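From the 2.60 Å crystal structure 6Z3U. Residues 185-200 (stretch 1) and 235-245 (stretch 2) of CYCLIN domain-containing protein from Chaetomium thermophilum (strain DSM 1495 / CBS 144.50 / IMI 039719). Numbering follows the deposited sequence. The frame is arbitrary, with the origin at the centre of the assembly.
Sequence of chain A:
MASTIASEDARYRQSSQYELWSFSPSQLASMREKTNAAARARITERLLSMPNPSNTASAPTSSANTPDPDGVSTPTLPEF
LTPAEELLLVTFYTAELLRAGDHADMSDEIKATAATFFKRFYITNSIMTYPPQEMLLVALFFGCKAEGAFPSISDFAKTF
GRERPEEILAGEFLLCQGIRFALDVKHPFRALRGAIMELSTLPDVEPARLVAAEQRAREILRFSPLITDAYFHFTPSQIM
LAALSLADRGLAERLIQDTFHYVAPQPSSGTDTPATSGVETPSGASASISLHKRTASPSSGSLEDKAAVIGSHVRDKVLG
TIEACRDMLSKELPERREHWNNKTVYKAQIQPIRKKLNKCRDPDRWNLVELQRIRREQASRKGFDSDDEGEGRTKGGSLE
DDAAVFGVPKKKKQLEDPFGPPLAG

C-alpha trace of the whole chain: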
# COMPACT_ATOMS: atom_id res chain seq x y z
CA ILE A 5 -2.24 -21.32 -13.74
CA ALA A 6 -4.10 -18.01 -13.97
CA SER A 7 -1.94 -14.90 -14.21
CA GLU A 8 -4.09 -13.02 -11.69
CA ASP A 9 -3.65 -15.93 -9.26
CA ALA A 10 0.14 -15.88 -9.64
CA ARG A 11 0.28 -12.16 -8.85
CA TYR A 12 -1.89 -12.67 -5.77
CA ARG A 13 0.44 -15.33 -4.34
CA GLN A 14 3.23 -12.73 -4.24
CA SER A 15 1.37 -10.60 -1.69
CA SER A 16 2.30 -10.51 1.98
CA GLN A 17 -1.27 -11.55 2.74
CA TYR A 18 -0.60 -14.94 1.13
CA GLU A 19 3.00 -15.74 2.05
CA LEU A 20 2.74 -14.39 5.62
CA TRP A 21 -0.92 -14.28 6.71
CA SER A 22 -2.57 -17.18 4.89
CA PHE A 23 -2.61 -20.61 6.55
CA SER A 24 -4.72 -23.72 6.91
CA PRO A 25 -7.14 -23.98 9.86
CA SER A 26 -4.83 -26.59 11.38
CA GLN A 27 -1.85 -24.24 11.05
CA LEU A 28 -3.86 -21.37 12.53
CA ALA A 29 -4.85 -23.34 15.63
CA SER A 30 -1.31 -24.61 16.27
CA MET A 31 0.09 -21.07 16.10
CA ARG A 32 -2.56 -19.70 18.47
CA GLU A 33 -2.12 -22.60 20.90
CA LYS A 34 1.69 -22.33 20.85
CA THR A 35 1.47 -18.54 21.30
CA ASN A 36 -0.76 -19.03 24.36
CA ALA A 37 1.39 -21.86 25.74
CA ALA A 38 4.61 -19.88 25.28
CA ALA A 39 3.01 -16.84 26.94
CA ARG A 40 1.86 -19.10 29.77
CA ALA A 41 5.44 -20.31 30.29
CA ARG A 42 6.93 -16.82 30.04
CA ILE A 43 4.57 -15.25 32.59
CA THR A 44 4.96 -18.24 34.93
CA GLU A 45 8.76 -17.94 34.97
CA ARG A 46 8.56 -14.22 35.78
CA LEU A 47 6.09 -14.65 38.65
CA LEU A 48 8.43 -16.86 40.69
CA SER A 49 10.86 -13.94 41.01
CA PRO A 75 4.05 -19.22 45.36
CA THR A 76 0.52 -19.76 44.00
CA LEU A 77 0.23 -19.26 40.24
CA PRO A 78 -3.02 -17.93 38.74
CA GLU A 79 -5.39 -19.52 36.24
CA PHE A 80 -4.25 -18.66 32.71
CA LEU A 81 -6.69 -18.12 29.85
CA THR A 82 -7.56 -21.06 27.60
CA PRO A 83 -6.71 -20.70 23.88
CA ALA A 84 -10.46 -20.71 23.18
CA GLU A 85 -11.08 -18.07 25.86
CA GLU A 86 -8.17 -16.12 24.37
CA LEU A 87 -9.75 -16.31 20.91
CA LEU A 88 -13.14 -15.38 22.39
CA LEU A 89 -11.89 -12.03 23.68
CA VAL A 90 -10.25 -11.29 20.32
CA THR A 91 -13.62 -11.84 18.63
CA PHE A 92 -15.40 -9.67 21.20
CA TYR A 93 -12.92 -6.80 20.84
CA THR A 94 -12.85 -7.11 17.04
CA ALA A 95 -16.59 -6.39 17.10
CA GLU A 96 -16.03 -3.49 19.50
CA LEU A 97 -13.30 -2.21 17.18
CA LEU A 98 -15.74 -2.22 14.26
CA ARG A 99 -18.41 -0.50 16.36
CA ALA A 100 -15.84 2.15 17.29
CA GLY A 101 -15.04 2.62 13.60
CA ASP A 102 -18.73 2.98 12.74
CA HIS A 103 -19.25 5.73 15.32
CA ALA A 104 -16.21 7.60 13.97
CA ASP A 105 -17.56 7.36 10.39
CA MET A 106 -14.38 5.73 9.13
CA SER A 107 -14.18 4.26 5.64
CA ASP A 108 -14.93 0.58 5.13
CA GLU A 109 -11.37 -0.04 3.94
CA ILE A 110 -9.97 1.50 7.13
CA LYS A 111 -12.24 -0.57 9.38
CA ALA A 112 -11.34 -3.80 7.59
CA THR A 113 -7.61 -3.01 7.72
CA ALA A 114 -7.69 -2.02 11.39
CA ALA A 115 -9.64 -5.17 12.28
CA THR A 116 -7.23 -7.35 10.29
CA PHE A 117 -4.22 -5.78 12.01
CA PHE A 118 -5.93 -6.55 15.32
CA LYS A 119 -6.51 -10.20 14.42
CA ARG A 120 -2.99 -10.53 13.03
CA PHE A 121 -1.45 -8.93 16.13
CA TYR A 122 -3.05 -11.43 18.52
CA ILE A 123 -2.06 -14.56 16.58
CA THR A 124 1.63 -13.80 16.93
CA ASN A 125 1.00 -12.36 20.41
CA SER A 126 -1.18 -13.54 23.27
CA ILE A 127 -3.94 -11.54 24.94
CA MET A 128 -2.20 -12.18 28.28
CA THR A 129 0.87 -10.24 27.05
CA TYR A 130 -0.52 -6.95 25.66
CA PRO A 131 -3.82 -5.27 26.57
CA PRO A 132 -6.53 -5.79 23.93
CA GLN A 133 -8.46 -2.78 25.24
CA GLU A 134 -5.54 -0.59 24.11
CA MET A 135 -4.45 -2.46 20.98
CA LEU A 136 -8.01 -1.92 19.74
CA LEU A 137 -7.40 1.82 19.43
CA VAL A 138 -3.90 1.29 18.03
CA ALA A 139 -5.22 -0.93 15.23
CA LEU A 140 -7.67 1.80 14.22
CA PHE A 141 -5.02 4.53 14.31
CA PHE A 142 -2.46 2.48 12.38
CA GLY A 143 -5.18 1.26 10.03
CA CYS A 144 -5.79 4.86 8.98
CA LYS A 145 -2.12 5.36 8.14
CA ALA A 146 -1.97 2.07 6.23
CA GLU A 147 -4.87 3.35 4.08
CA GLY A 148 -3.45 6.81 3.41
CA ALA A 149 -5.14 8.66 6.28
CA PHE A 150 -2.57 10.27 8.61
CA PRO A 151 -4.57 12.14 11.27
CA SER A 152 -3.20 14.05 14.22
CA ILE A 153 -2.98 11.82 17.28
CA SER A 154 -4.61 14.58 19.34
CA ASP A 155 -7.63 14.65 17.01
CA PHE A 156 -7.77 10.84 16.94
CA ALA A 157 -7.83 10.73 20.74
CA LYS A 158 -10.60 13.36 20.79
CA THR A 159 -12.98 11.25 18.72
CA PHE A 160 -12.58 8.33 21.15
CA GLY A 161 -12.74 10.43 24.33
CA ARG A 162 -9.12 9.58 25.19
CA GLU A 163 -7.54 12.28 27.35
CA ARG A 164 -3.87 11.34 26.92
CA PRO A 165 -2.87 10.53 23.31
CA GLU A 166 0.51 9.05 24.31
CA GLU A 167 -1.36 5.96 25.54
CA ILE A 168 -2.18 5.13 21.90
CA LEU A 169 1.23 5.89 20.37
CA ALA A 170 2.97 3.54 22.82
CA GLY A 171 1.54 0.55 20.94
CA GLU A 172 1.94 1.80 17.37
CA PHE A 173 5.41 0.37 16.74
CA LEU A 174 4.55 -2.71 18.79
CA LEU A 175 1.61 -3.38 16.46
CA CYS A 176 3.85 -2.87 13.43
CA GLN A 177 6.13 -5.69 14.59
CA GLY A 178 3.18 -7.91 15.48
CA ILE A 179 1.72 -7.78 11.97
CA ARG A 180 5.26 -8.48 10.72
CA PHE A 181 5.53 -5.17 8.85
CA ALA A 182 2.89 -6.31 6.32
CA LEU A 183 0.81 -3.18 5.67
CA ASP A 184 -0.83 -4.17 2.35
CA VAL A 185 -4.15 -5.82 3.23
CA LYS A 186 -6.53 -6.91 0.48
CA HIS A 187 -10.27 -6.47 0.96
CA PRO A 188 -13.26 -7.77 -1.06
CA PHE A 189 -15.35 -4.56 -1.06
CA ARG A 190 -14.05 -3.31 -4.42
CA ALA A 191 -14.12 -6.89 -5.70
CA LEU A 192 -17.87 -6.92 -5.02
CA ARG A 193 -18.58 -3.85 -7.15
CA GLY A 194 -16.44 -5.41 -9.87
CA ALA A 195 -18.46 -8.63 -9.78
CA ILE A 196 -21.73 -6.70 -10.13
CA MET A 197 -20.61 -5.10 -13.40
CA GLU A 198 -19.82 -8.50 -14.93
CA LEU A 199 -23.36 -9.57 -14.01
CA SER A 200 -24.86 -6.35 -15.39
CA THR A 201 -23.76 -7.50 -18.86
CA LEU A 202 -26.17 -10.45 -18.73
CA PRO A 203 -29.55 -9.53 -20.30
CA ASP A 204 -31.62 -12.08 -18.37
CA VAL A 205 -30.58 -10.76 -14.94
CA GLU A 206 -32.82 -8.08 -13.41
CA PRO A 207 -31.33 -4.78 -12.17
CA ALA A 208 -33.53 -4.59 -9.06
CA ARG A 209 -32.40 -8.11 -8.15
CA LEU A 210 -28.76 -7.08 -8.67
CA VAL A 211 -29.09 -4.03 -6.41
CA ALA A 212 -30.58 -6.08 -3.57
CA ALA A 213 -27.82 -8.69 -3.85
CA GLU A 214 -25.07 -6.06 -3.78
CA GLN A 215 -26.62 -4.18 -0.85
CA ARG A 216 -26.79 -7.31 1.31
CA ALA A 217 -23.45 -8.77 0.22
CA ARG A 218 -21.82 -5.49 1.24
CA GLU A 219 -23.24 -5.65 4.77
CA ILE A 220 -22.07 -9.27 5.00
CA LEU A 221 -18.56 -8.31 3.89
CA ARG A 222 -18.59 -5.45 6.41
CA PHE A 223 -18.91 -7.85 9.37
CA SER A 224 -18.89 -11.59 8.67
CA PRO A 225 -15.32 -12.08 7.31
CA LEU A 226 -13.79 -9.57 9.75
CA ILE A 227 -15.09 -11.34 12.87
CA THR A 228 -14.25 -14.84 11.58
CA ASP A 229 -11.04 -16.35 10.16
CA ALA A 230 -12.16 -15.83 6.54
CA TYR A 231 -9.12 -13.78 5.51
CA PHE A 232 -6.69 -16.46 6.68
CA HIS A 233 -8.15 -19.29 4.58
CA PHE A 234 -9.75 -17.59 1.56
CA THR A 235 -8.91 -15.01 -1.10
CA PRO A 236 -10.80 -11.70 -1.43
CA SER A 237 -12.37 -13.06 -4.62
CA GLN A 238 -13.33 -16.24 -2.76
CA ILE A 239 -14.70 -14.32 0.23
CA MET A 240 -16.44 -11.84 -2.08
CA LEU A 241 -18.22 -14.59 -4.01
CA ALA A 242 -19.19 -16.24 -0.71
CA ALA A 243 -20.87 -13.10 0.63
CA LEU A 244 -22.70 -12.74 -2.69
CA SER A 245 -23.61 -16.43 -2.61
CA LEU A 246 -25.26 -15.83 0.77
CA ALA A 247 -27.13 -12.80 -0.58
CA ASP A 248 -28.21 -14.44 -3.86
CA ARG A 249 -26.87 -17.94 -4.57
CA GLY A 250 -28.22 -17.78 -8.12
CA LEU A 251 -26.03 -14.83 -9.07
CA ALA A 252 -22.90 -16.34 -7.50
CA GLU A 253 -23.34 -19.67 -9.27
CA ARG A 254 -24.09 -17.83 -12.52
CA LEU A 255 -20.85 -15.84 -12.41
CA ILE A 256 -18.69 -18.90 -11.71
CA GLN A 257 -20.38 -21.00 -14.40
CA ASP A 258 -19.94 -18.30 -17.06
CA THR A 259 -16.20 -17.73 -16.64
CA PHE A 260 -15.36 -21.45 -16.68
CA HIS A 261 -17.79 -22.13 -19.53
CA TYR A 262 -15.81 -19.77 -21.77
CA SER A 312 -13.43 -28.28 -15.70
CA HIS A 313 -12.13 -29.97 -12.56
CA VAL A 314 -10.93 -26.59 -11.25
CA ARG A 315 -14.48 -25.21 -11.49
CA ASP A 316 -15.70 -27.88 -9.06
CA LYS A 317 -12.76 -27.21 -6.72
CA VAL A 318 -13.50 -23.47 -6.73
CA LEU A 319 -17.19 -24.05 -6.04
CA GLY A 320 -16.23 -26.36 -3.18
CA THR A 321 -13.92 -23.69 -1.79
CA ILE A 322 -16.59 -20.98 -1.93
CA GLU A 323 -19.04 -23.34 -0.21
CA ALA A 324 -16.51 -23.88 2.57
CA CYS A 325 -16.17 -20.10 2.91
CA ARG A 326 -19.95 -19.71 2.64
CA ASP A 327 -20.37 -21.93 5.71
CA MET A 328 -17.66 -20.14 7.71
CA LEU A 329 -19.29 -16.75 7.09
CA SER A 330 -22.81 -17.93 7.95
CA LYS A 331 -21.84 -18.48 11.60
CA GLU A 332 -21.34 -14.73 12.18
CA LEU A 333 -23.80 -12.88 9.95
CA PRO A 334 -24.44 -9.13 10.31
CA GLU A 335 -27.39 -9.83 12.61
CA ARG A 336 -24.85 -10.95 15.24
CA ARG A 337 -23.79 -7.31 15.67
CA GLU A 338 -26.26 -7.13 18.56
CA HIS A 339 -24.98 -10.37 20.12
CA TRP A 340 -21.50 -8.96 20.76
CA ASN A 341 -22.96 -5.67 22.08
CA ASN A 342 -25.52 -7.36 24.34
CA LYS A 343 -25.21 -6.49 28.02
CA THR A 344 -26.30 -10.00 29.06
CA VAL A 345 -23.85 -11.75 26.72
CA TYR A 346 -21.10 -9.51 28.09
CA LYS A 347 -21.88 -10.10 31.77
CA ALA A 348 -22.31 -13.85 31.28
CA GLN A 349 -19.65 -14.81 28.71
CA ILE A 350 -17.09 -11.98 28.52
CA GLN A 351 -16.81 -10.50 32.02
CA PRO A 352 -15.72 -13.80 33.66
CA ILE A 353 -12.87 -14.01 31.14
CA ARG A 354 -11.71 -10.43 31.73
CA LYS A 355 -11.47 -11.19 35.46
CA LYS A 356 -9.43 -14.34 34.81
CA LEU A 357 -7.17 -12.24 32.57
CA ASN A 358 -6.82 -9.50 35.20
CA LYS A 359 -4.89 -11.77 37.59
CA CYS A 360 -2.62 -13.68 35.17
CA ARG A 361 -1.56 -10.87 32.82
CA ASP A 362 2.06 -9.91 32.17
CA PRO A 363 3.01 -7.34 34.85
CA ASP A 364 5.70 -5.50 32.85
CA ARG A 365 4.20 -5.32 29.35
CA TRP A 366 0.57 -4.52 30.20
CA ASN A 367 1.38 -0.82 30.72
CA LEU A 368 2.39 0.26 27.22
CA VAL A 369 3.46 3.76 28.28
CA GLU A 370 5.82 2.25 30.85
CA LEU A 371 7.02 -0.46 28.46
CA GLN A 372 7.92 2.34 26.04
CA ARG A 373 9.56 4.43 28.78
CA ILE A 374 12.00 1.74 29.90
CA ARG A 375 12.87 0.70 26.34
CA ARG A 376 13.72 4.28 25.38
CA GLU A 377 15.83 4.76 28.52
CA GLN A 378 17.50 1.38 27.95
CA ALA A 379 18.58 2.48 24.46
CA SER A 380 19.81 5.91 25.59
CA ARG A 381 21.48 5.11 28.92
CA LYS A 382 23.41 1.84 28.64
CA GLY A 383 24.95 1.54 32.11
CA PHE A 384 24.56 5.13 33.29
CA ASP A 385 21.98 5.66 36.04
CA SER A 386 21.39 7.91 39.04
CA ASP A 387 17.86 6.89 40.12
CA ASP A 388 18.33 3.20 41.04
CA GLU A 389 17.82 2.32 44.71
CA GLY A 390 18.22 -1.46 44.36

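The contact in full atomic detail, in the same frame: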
# COMPACT_ATOMS: atom_id res chain seq x y z
N VAL A 185 -3.06 -4.89 2.97
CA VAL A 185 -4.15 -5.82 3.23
C VAL A 185 -5.17 -5.70 2.11
O VAL A 185 -5.50 -4.59 1.68
CB VAL A 185 -4.82 -5.56 4.59
CG1 VAL A 185 -5.75 -6.70 4.94
CG2 VAL A 185 -3.77 -5.36 5.68
N LYS A 186 -5.67 -6.84 1.64
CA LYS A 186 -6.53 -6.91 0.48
C LYS A 186 -7.95 -7.20 0.94
O LYS A 186 -8.18 -8.19 1.65
CB LYS A 186 -6.04 -7.97 -0.50
CG LYS A 186 -4.62 -7.73 -0.99
CD LYS A 186 -4.11 -8.87 -1.84
CE LYS A 186 -2.79 -8.51 -2.51
NZ LYS A 186 -2.89 -7.28 -3.34
N HIS A 187 -8.89 -6.35 0.54
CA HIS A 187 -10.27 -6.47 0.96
C HIS A 187 -11.18 -6.80 -0.22
O HIS A 187 -10.84 -6.53 -1.37
CB HIS A 187 -10.74 -5.16 1.61
CG HIS A 187 -9.90 -4.74 2.78
ND1 HIS A 187 -9.74 -5.52 3.90
CD2 HIS A 187 -9.17 -3.62 2.99
CE1 HIS A 187 -8.94 -4.90 4.75
NE2 HIS A 187 -8.58 -3.75 4.22
N PRO A 188 -12.35 -7.38 0.04
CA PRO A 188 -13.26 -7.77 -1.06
C PRO A 188 -14.34 -6.74 -1.39
O PRO A 188 -15.21 -7.05 -2.21
CB PRO A 188 -13.90 -9.05 -0.51
CG PRO A 188 -13.61 -9.07 1.00
CD PRO A 188 -12.91 -7.78 1.34
N PHE A 189 -14.31 -5.55 -0.79
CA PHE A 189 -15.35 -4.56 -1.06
C PHE A 189 -15.32 -4.14 -2.53
O PHE A 189 -16.34 -4.20 -3.22
CB PHE A 189 -15.18 -3.35 -0.14
CG PHE A 189 -15.13 -3.70 1.32
CD1 PHE A 189 -16.29 -4.06 1.99
CD2 PHE A 189 -13.94 -3.67 2.01
CE1 PHE A 189 -16.25 -4.39 3.33
CE2 PHE A 189 -13.89 -3.99 3.35
CZ PHE A 189 -15.05 -4.35 4.02
N ARG A 190 -14.16 -3.70 -3.02
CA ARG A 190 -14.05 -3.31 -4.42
C ARG A 190 -14.26 -4.50 -5.34
O ARG A 190 -14.78 -4.34 -6.45
CB ARG A 190 -12.70 -2.66 -4.68
CG ARG A 190 -12.65 -1.85 -5.96
CD ARG A 190 -11.30 -1.17 -6.13
NE ARG A 190 -11.06 -0.16 -5.10
CZ ARG A 190 -10.40 -0.37 -3.96
NH1 ARG A 190 -9.90 -1.57 -3.68
NH2 ARG A 190 -10.24 0.62 -3.10
N ALA A 191 -13.84 -5.69 -4.92
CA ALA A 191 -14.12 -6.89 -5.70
C ALA A 191 -15.61 -7.10 -5.90
O ALA A 191 -16.04 -7.59 -6.95
CB ALA A 191 -13.49 -8.11 -5.02
N LEU A 192 -16.42 -6.75 -4.90
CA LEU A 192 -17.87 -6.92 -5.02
C LEU A 192 -18.43 -6.04 -6.13
O LEU A 192 -19.18 -6.51 -6.99
CB LEU A 192 -18.54 -6.61 -3.69
CG LEU A 192 -20.07 -6.57 -3.67
CD1 LEU A 192 -20.67 -7.91 -4.05
CD2 LEU A 192 -20.57 -6.13 -2.30
N ARG A 193 -18.07 -4.75 -6.12
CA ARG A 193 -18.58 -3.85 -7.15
C ARG A 193 -18.08 -4.25 -8.53
O ARG A 193 -18.76 -4.00 -9.53
CB ARG A 193 -18.17 -2.41 -6.82
CG ARG A 193 -18.89 -1.35 -7.64
CD ARG A 193 -18.92 -0.02 -6.90
NE ARG A 193 -20.05 0.06 -5.97
CZ ARG A 193 -20.23 1.04 -5.09
NH1 ARG A 193 -19.35 2.03 -5.00
NH2 ARG A 193 -21.28 1.03 -4.29
N GLY A 194 -16.91 -4.89 -8.59
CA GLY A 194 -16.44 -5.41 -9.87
C GLY A 194 -17.26 -6.60 -10.34
O GLY A 194 -17.54 -6.73 -11.53
N ALA A 195 -17.66 -7.47 -9.41
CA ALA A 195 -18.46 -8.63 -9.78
C ALA A 195 -19.86 -8.24 -10.24
O ALA A 195 -20.45 -8.93 -11.08
CB ALA A 195 -18.56 -9.60 -8.60
N ILE A 196 -20.40 -7.13 -9.72
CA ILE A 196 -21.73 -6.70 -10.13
C ILE A 196 -21.73 -6.25 -11.59
O ILE A 196 -22.68 -6.51 -12.34
CB ILE A 196 -22.25 -5.59 -9.20
CG1 ILE A 196 -22.48 -6.12 -7.79
CG2 ILE A 196 -23.52 -4.97 -9.76
CD1 ILE A 196 -23.58 -7.16 -7.69
N MET A 197 -20.67 -5.57 -12.02
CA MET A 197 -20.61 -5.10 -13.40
C MET A 197 -20.58 -6.27 -14.38
O MET A 197 -21.24 -6.23 -15.42
CB MET A 197 -19.40 -4.19 -13.60
CG MET A 197 -19.55 -2.86 -12.88
SD MET A 197 -18.12 -1.77 -13.02
CE MET A 197 -16.90 -2.65 -12.05
N GLU A 198 -19.83 -7.33 -14.06
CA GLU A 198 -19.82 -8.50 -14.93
C GLU A 198 -21.22 -9.10 -15.05
O GLU A 198 -21.60 -9.59 -16.12
CB GLU A 198 -18.83 -9.54 -14.41
CG GLU A 198 -18.78 -10.82 -15.22
CD GLU A 198 -18.42 -10.59 -16.68
OE1 GLU A 198 -17.50 -9.78 -16.94
OE2 GLU A 198 -19.05 -11.21 -17.56
N LEU A 199 -21.99 -9.07 -13.96
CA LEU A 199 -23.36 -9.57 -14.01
C LEU A 199 -24.28 -8.62 -14.78
O LEU A 199 -25.21 -9.07 -15.45
CB LEU A 199 -23.90 -9.78 -12.60
CG LEU A 199 -23.32 -10.96 -11.82
CD1 LEU A 199 -23.54 -10.77 -10.32
CD2 LEU A 199 -23.95 -12.26 -12.29
N SER A 200 -24.02 -7.31 -14.69
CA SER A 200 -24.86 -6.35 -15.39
C SER A 200 -24.85 -6.55 -16.90
O SER A 200 -25.77 -6.09 -17.58
CB SER A 200 -24.41 -4.92 -15.06
OG SER A 200 -24.58 -4.64 -13.68
N THR A 235 -9.32 -16.16 -0.31
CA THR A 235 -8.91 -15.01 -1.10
C THR A 235 -10.04 -13.99 -1.18
O THR A 235 -11.22 -14.36 -1.13
CB THR A 235 -8.52 -15.47 -2.50
OG1 THR A 235 -7.44 -16.41 -2.41
CG2 THR A 235 -8.08 -14.31 -3.37
N PRO A 236 -9.72 -12.70 -1.29
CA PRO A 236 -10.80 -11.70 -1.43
C PRO A 236 -11.83 -12.05 -2.49
O PRO A 236 -13.03 -11.82 -2.28
CB PRO A 236 -10.03 -10.42 -1.77
CG PRO A 236 -8.75 -10.58 -1.04
CD PRO A 236 -8.41 -12.05 -1.11
N SER A 237 -11.40 -12.60 -3.62
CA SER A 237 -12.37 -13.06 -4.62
C SER A 237 -13.22 -14.19 -4.05
O SER A 237 -14.45 -14.21 -4.23
CB SER A 237 -11.66 -13.52 -5.88
OG SER A 237 -10.83 -14.65 -5.63
N GLN A 238 -12.59 -15.13 -3.35
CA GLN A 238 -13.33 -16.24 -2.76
C GLN A 238 -14.30 -15.74 -1.70
O GLN A 238 -15.48 -16.13 -1.67
CB GLN A 238 -12.35 -17.26 -2.18
CG GLN A 238 -11.49 -17.95 -3.23
CD GLN A 238 -10.36 -18.75 -2.62
OE1 GLN A 238 -10.18 -18.77 -1.41
NE2 GLN A 238 -9.60 -19.43 -3.47
N ILE A 239 -13.83 -14.88 -0.80
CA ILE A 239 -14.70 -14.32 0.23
C ILE A 239 -15.81 -13.49 -0.42
O ILE A 239 -16.97 -13.56 -0.01
CB ILE A 239 -13.88 -13.48 1.23
CG1 ILE A 239 -12.88 -14.37 1.97
CG2 ILE A 239 -14.81 -12.77 2.21
CD1 ILE A 239 -11.90 -13.60 2.82
N MET A 240 -15.46 -12.68 -1.42
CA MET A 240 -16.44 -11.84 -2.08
C MET A 240 -17.56 -12.67 -2.69
O MET A 240 -18.75 -12.37 -2.51
CB MET A 240 -15.76 -10.98 -3.15
CG MET A 240 -16.72 -10.14 -3.98
SD MET A 240 -17.31 -11.02 -5.43
CE MET A 240 -19.06 -10.65 -5.36
N LEU A 241 -17.20 -13.72 -3.43
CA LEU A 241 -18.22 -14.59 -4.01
C LEU A 241 -19.06 -15.27 -2.93
O LEU A 241 -20.25 -15.51 -3.13
CB LEU A 241 -17.56 -15.64 -4.91
CG LEU A 241 -16.94 -15.12 -6.21
CD1 LEU A 241 -16.03 -16.18 -6.82
CD2 LEU A 241 -18.02 -14.72 -7.21
N ALA A 242 -18.45 -15.58 -1.78
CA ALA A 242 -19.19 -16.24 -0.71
C ALA A 242 -20.25 -15.31 -0.12
O ALA A 242 -21.39 -15.73 0.10
CB ALA A 242 -18.23 -16.72 0.37
N ALA A 243 -19.89 -14.05 0.12
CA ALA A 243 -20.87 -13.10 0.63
C ALA A 243 -22.00 -12.88 -0.37
O ALA A 243 -23.16 -12.75 0.01
CB ALA A 243 -20.19 -11.77 0.98
N LEU A 244 -21.66 -12.84 -1.66
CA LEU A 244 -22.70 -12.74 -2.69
C LEU A 244 -23.52 -14.02 -2.76
O LEU A 244 -24.74 -13.96 -2.97
CB LEU A 244 -22.06 -12.42 -4.04
CG LEU A 244 -22.99 -12.41 -5.26
CD1 LEU A 244 -24.11 -11.39 -5.09
CD2 LEU A 244 -22.20 -12.14 -6.53
N SER A 245 -22.88 -15.17 -2.60
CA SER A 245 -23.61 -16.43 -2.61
C SER A 245 -24.63 -16.49 -1.48
O SER A 245 -25.70 -17.08 -1.64
CB SER A 245 -22.64 -17.61 -2.50
OG SER A 245 -23.30 -18.84 -2.71

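Two prolines bring these stretches together: Pro188 and Pro236 form the point of nearest backbone approach, their CA atoms only 4.7 Å apart, each at or beside the start of a helix. Pro188 occupies the N-cap position of helix 189-200, and Pro236 is the first residue of helix 236-245. Proline suits the start of a helix because N-cap and first-turn amides have no helical carbonyl four residues back, so neither ring costs a helical bond. Its compact ring also allows close backbone packing. CB of Pro188 lies 3.4 Å from O of Pro236, while the CB atoms of the two rings are 4.3 Å apart. That same carbonyl accepts the helical hydrogen bond from N of Met240 to O of Pro236, at 2.7 Å, so it is satisfied within its own helix even with the ring of Pro188 against it.

From this junction the helices diverge. Their axes cross at -63° and approach to 9.0 Å, and no hydrogen bond passes between the stretches; the contact rests on apolar packing, which buries 451 Å² in total.

Pro236 is also flanked by the segment leading into the first helix. Its CG lies 3.6 Å from O of Lys186 and 3.8 Å from CB of Lys186. The lysine begins by pointing toward the proline, but its end leads away, so the aliphatic base of the side chain can pack while the charged NZ stays clear of the apolar contact. His187 points the other way, and its ring nitrogens are hydrogen-bonded elsewhere in the structure.

Met240, one turn after Pro236, has the largest area covered by the opposing stretch, 92 Å². Its long, unbranched side chain reaches along the first helix and meets residues on successive turns. Near its base, CB of Met240 lies 3.8 Å from CB of Pro188; farther out, CG of Met240 is 4.0 Å from CB of Ala191. At the tip, CE of Met240 is 3.4 Å from both CD1 of Leu192 and CB of Ala195. Chi1 is t and chi2 is m, but chi3, at 134°, falls between the usual wells. The two alanines point toward the second helix, and their single methyl groups let the methionine lie close to the helix backbone: CG of Met240 comes within 3.8 Å of the backbone C of Ala191. Leu192 leaves its helix sideways, yet is long enough for its CD1 to reach the methionine methyl.

Branched side chains complete the packing. CG2 of Ile239 lies 4.1 Å from CG of Pro188, adding a beta-branched methyl beside the proline ring. Farther along both helices, CD1 of Leu199 meets CD2 of Leu244 at 4.2 Å. Here two longer side chains, both directed toward the opposite stretch, span a wider gap than at the alanines, which leave room for the methionine. Leucine suits this position because its terminal methyls carry apolar surface well beyond the backbone.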